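Local coordinates for protein MgGH51 (Meripilus giganteus, PDB 6ZPV) that probably hydrolyses terminal alpha-L-arabinofuranosyl residues from arabinose-containing polysaccharides, as a family GH51 alpha-L-arabinofuranosidase, at residues H11-I25 / E468-L482. Residues are numbered along the deposited sequence; the frame is centred on the assembly and turned at random.
With SO4 (sulfate ion), chain R.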
loop_
_atom_site.group_PDB
_atom_site.type_symbol
_atom_site.label_atom_id
_atom_site.label_comp_id
_atom_site.label_asym_id
_atom_site.label_seq_id
_atom_site.Cartn_x
_atom_site.Cartn_y
_atom_site.Cartn_z
ATOM N N HIS A 11 23.775 -8.007 -19.558
ATOM C CA HIS A 11 22.335 -8.221 -19.710
ATOM C C HIS A 11 21.593 -6.913 -19.508
ATOM O O HIS A 11 22.169 -5.942 -18.981
ATOM C CB HIS A 11 21.802 -9.339 -18.775
ATOM C CG HIS A 11 21.816 -8.990 -17.350
ATOM N ND1 HIS A 11 22.840 -9.312 -16.471
ATOM C CD2 HIS A 11 20.893 -8.331 -16.635
ATOM C CE1 HIS A 11 22.462 -8.850 -15.239
ATOM N NE2 HIS A 11 21.283 -8.265 -15.348
ATOM N N THR A 12 20.357 -6.911 -19.907
ATOM C CA THR A 12 19.433 -5.788 -19.701
ATOM C C THR A 12 18.824 -5.870 -18.331
ATOM O O THR A 12 18.382 -6.953 -17.876
ATOM C CB THR A 12 18.357 -5.809 -20.804
ATOM O OG1 THR A 12 18.922 -5.536 -22.092
ATOM C CG2 THR A 12 17.250 -4.809 -20.558
ATOM N N VAL A 13 18.746 -4.738 -17.657
ATOM C CA VAL A 13 18.088 -4.635 -16.340
ATOM C C VAL A 13 16.613 -4.417 -16.633
ATOM O O VAL A 13 16.260 -3.471 -17.317
ATOM C CB VAL A 13 18.646 -3.474 -15.526
ATOM C CG1 VAL A 13 17.972 -3.437 -14.169
ATOM C CG2 VAL A 13 20.141 -3.567 -15.355
ATOM N N PRO A 14 15.720 -5.307 -16.163
ATOM C CA PRO A 14 14.290 -5.172 -16.448
ATOM C C PRO A 14 13.738 -3.825 -15.989
ATOM O O PRO A 14 14.127 -3.336 -14.913
ATOM C CB PRO A 14 13.681 -6.316 -15.619
ATOM C CG PRO A 14 14.713 -7.317 -15.453
ATOM C CD PRO A 14 15.980 -6.474 -15.314
ATOM N N SER A 15 12.743 -3.316 -16.704
ATOM C CA SER A 15 12.054 -2.081 -16.273
ATOM C C SER A 15 11.340 -2.298 -14.945
ATOM O O SER A 15 11.155 -1.283 -14.236
ATOM C CB SER A 15 11.070 -1.632 -17.349
ATOM O OG SER A 15 9.912 -2.433 -17.406
ATOM N N THR A 16 10.990 -3.509 -14.614
ATOM C CA THR A 16 10.203 -3.868 -13.441
ATOM C C THR A 16 11.014 -4.149 -12.185
ATOM O O THR A 16 10.420 -4.536 -11.189
ATOM C CB THR A 16 9.336 -5.084 -13.815
ATOM O OG1 THR A 16 10.180 -6.092 -14.387
ATOM C CG2 THR A 16 8.222 -4.725 -14.766
ATOM N N LEU A 17 12.337 -3.931 -12.207
ATOM C CA LEU A 17 13.131 -4.477 -11.083
ATOM C C LEU A 17 12.648 -3.972 -9.741
ATOM O O LEU A 17 12.616 -4.779 -8.784
ATOM C CB LEU A 17 14.603 -4.169 -11.278
ATOM C CG LEU A 17 15.539 -4.772 -10.244
ATOM C CD1 LEU A 17 15.382 -6.263 -10.092
ATOM C CD2 LEU A 17 16.980 -4.438 -10.597
ATOM N N TYR A 18 12.351 -2.697 -9.568
ATOM C CA TYR A 18 11.991 -2.134 -8.264
ATOM C C TYR A 18 10.539 -1.698 -8.225
ATOM O O TYR A 18 10.128 -0.913 -9.119
ATOM C CB TYR A 18 12.911 -0.978 -7.856
ATOM C CG TYR A 18 14.375 -1.362 -7.854
ATOM C CD1 TYR A 18 14.889 -2.175 -6.855
ATOM C CD2 TYR A 18 15.223 -0.960 -8.856
ATOM C CE1 TYR A 18 16.233 -2.572 -6.870
ATOM C CE2 TYR A 18 16.559 -1.344 -8.874
ATOM C CZ TYR A 18 17.065 -2.159 -7.897
ATOM O OH TYR A 18 18.388 -2.544 -7.871
ATOM N N GLY A 19 9.787 -2.088 -7.222
ATOM C CA GLY A 19 8.376 -1.668 -7.113
ATOM C C GLY A 19 7.863 -1.807 -5.720
ATOM O O GLY A 19 8.653 -1.969 -4.774
ATOM N N LEU A 20 6.549 -1.780 -5.571
ATOM C CA LEU A 20 5.873 -1.713 -4.281
ATOM C C LEU A 20 4.999 -2.933 -4.041
ATOM O O LEU A 20 4.426 -3.517 -4.988
ATOM C CB LEU A 20 4.971 -0.475 -4.233
ATOM C CG LEU A 20 5.624 0.851 -4.582
ATOM C CD1 LEU A 20 4.624 1.972 -4.387
ATOM C CD2 LEU A 20 6.889 1.116 -3.798
ATOM N N MET A 21 4.878 -3.305 -2.767
ATOM C CA MET A 21 3.972 -4.365 -2.313
ATOM C C MET A 21 2.905 -3.803 -1.403
ATOM O O MET A 21 3.223 -3.185 -0.381
ATOM C CB MET A 21 4.722 -5.493 -1.602
ATOM C CG MET A 21 3.865 -6.659 -1.167
ATOM S SD MET A 21 3.022 -6.404 0.417
ATOM C CE MET A 21 1.910 -7.773 0.504
ATOM N N PHE A 22 1.622 -3.989 -1.773
ATOM C CA PHE A 22 0.519 -3.416 -1.009
ATOM C C PHE A 22 -0.499 -4.491 -0.614
ATOM O O PHE A 22 -0.992 -5.263 -1.437
ATOM C CB PHE A 22 -0.175 -2.320 -1.833
ATOM C CG PHE A 22 -1.218 -1.573 -1.000
ATOM C CD1 PHE A 22 -2.530 -2.006 -0.924
ATOM C CD2 PHE A 22 -0.876 -0.461 -0.274
ATOM C CE1 PHE A 22 -3.447 -1.344 -0.118
ATOM C CE2 PHE A 22 -1.790 0.204 0.544
ATOM C CZ PHE A 22 -3.086 -0.238 0.599
ATOM N N GLU A 23 -0.904 -4.406 0.646
ATOM C CA GLU A 23 -2.178 -4.925 1.121
ATOM C C GLU A 23 -2.649 -3.912 2.165
ATOM O O GLU A 23 -1.823 -3.153 2.678
ATOM C CB GLU A 23 -2.012 -6.312 1.749
ATOM C CG GLU A 23 -1.311 -6.277 3.112
ATOM C CD GLU A 23 -1.042 -7.681 3.663
ATOM O OE1 GLU A 23 -2.016 -8.455 3.865
ATOM O OE2 GLU A 23 0.153 -7.971 3.874
ATOM N N ASP A 24 -3.918 -3.989 2.572
ATOM C CA ASP A 24 -4.406 -3.144 3.673
ATOM C C ASP A 24 -3.959 -3.814 4.975
ATOM O O ASP A 24 -4.519 -4.847 5.413
ATOM C CB ASP A 24 -5.932 -2.978 3.598
ATOM C CG ASP A 24 -6.381 -1.737 4.295
ATOM O OD1 ASP A 24 -5.719 -1.293 5.281
ATOM O OD2 ASP A 24 -7.427 -1.134 3.850
ATOM N N ILE A 25 -2.896 -3.273 5.570
ATOM C CA ILE A 25 -2.303 -3.724 6.835
ATOM C C ILE A 25 -1.868 -2.428 7.535
ATOM O O ILE A 25 -1.474 -1.459 6.868
ATOM C CB ILE A 25 -1.102 -4.671 6.601
ATOM C CG1 ILE A 25 -0.523 -5.242 7.910
ATOM C CG2 ILE A 25 -0.028 -4.037 5.748
ATOM C CD1 ILE A 25 0.572 -6.261 7.699
ATOM N N GLU A 468 20.107 -6.938 -8.269
ATOM C CA GLU A 468 20.416 -6.205 -9.494
ATOM C C GLU A 468 21.435 -6.951 -10.341
ATOM O O GLU A 468 21.280 -7.083 -11.578
ATOM C CB GLU A 468 20.856 -4.762 -9.155
ATOM C CG GLU A 468 20.982 -3.856 -10.332
ATOM C CD GLU A 468 21.175 -2.400 -9.926
ATOM O OE1 GLU A 468 22.322 -2.006 -9.708
ATOM O OE2 GLU A 468 20.131 -1.679 -9.829
ATOM N N ARG A 469 22.497 -7.490 -9.722
ATOM C CA ARG A 469 23.465 -8.312 -10.495
ATOM C C ARG A 469 22.767 -9.486 -11.193
ATOM O O ARG A 469 23.093 -9.847 -12.317
ATOM C CB ARG A 469 24.549 -8.815 -9.535
ATOM C CG ARG A 469 25.534 -9.766 -10.220
ATOM C CD ARG A 469 26.770 -10.117 -9.376
ATOM N NE ARG A 469 26.399 -10.813 -8.138
ATOM C CZ ARG A 469 26.314 -10.256 -6.921
ATOM N NH1 ARG A 469 26.664 -9.005 -6.686
ATOM N NH2 ARG A 469 25.855 -11.006 -5.909
ATOM N N ASN A 470 21.825 -10.120 -10.457
ATOM C CA ASN A 470 21.070 -11.305 -10.949
ATOM C C ASN A 470 19.774 -10.919 -11.650
ATOM O O ASN A 470 18.890 -11.793 -11.764
ATOM C CB ASN A 470 20.854 -12.264 -9.818
ATOM C CG ASN A 470 22.137 -12.859 -9.278
ATOM O OD1 ASN A 470 22.768 -13.639 -10.007
ATOM N ND2 ASN A 470 22.523 -12.484 -8.065
ATOM N N SER A 471 19.675 -9.690 -12.160
ATOM C CA SER A 471 18.414 -9.209 -12.795
ATOM C C SER A 471 18.197 -9.764 -14.200
ATOM O O SER A 471 17.168 -9.442 -14.808
ATOM C CB SER A 471 18.291 -7.726 -12.699
ATOM O OG SER A 471 19.325 -7.034 -13.388
ATOM N N ASP A 472 19.082 -10.641 -14.674
ATOM C CA ASP A 472 18.748 -11.485 -15.819
ATOM C C ASP A 472 17.623 -12.431 -15.463
ATOM O O ASP A 472 16.818 -12.771 -16.351
ATOM C CB ASP A 472 19.982 -12.207 -16.355
ATOM C CG ASP A 472 20.693 -13.123 -15.377
ATOM O OD1 ASP A 472 20.821 -12.725 -14.193
ATOM O OD2 ASP A 472 21.157 -14.176 -15.832
ATOM N N ILE A 473 17.543 -12.900 -14.223
ATOM C CA ILE A 473 16.472 -13.809 -13.754
ATOM C C ILE A 473 15.571 -13.145 -12.700
ATOM O O ILE A 473 14.427 -13.596 -12.557
ATOM C CB ILE A 473 17.018 -15.160 -13.270
ATOM C CG1 ILE A 473 17.867 -15.050 -12.009
ATOM C CG2 ILE A 473 17.678 -15.888 -14.412
ATOM C CD1 ILE A 473 18.210 -16.393 -11.357
ATOM N N VAL A 474 16.039 -12.189 -11.908
ATOM C CA VAL A 474 15.207 -11.450 -10.962
ATOM C C VAL A 474 14.542 -10.308 -11.715
ATOM O O VAL A 474 15.262 -9.410 -12.209
ATOM C CB VAL A 474 16.006 -10.930 -9.760
ATOM C CG1 VAL A 474 15.067 -10.118 -8.844
ATOM C CG2 VAL A 474 16.687 -12.042 -8.997
ATOM N N PHE A 475 13.222 -10.341 -11.871
ATOM C CA PHE A 475 12.549 -9.326 -12.663
ATOM C C PHE A 475 11.895 -8.229 -11.837
ATOM O O PHE A 475 11.551 -7.178 -12.407
ATOM C CB PHE A 475 11.531 -9.908 -13.662
ATOM C CG PHE A 475 10.211 -10.339 -13.112
ATOM C CD1 PHE A 475 10.066 -11.562 -12.423
ATOM C CD2 PHE A 475 9.095 -9.534 -13.200
ATOM C CE1 PHE A 475 8.841 -11.983 -11.946
ATOM C CE2 PHE A 475 7.863 -9.973 -12.729
ATOM C CZ PHE A 475 7.751 -11.187 -12.082
ATOM N N ALA A 476 11.701 -8.430 -10.540
ATOM C CA ALA A 476 10.909 -7.503 -9.718
ATOM C C ALA A 476 11.227 -7.793 -8.252
ATOM O O ALA A 476 11.446 -8.960 -7.873
ATOM C CB ALA A 476 9.437 -7.730 -10.016
ATOM N N ALA A 477 11.170 -6.765 -7.422
ATOM C CA ALA A 477 11.477 -6.863 -5.990
ATOM C C ALA A 477 10.765 -5.740 -5.262
ATOM O O ALA A 477 10.851 -4.578 -5.679
ATOM C CB ALA A 477 12.953 -6.796 -5.785
ATOM N N SER A 478 10.137 -6.075 -4.122
ATOM C CA SER A 478 9.427 -5.094 -3.297
ATOM C C SER A 478 9.592 -5.396 -1.814
ATOM O O SER A 478 9.377 -6.534 -1.347
ATOM C CB SER A 478 7.928 -5.061 -3.676
ATOM O OG SER A 478 7.366 -6.345 -3.885
ATOM N N TYR A 479 9.912 -4.347 -1.062
ATOM C CA TYR A 479 9.910 -4.375 0.416
ATOM C C TYR A 479 8.482 -4.600 0.932
ATOM O O TYR A 479 7.520 -4.167 0.281
ATOM C CB TYR A 479 10.446 -3.022 0.928
ATOM C CG TYR A 479 10.662 -2.878 2.418
ATOM C CD1 TYR A 479 9.641 -2.636 3.306
ATOM C CD2 TYR A 479 11.955 -2.975 2.929
ATOM C CE1 TYR A 479 9.844 -2.479 4.669
ATOM C CE2 TYR A 479 12.169 -2.787 4.286
ATOM C CZ TYR A 479 11.134 -2.537 5.168
ATOM O OH TYR A 479 11.308 -2.364 6.531
ATOM N N ALA A 480 8.345 -5.192 2.108
ATOM C CA ALA A 480 7.003 -5.245 2.710
ATOM C C ALA A 480 7.063 -5.219 4.208
ATOM O O ALA A 480 8.017 -5.789 4.786
ATOM C CB ALA A 480 6.248 -6.463 2.246
ATOM N N PRO A 481 6.031 -4.684 4.893
ATOM C CA PRO A 481 4.951 -3.892 4.317
ATOM C C PRO A 481 5.418 -2.491 3.887
ATOM O O PRO A 481 6.411 -1.931 4.373
ATOM C CB PRO A 481 3.923 -3.744 5.475
ATOM C CG PRO A 481 4.302 -4.839 6.417
ATOM C CD PRO A 481 5.812 -4.977 6.309
ATOM N N LEU A 482 4.603 -1.887 3.005
ATOM C CA LEU A 482 4.826 -0.552 2.459
ATOM C C LEU A 482 4.497 0.536 3.461
ATOM O O LEU A 482 5.258 1.519 3.525
ATOM C CB LEU A 482 3.986 -0.438 1.209
ATOM C CG LEU A 482 4.137 0.850 0.398
ATOM C CD1 LEU A 482 5.555 1.052 -0.089
ATOM C CD2 LEU A 482 3.166 0.853 -0.749
HETATM S S SO4 R . 10.670 -5.304 -19.140
HETATM O O1 SO4 R . 9.968 -4.887 -17.909
HETATM O O2 SO4 R . 9.886 -5.231 -20.336
HETATM O O3 SO4 R . 11.075 -6.747 -18.937
HETATM O O4 SO4 R . 11.905 -4.535 -19.167
HETATM O O HOH W 1 9.836 -1.621 -2.306
HETATM O O HOH W 2 2.220 -3.696 2.275
HETATM O O HOH W 3 7.061 -1.936 -1.212
#
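The imidazole of His11 receives Asp472 over one face, where Asp472 CB makes a CH-pi contact 3.9 Å from the ring centroid, while Ser471 OG and Glu468 O lie at its edge, in the ring plane. With CG between the backbone N and the carbonyl carbon (chi1 69°), His11 NE2 donates a nearly straight bond (166°) to Ser471 OG at 3.0 Å. That hydroxyl in turn donates a hydrogen bond to Glu468 O, in the carbonyl plane on a lone pair, so a two-bond chain ties His11 to the last turn of helix 454-469. Replacing His11 by an alanine would probably leave Ser471 OG without its donor and uncover the CB of Asp472. The Tyr18 ring carries Leu17 CG over the centre of one face and meets Glu468 at its edge: Tyr18 OH donates to Glu468 OE2 at 2.8 Å from above the carboxylate plane, the two planes standing 74° apart. Lys551 and Ser538 hold the same carboxylate, which probably stays ionised between them.

Farther along, Thr16 OG1 gives a short bond of 2.6 Å to Phe475 O, and Gly19 N reaches Ala477 O at 3.1 Å. From Gly19 O onward three waters bridge the backbones, linking Gly19 O to Tyr479 N, Met21 N to Tyr479 O and Met21 O to Leu482 N. Apolar contacts accompany the waters: Met21 SD rests on Ala480 CB at 3.7 Å, and Leu20 CD2 meets Leu482 CD1 at 3.9 Å.

Strands 20-21 and 474-479 are the first and eighth of the parallel sheet, and their meeting closes the (beta/alpha)8 barrel expected of clan GH-A enzymes. The chemistry implies two kinds of join: His11, on strand 11-12 of the antiparallel sheet, is tied to the helix end through side chains, whereas along the barrel seam Gly19's direct bond and bridging waters share the backbone pairing.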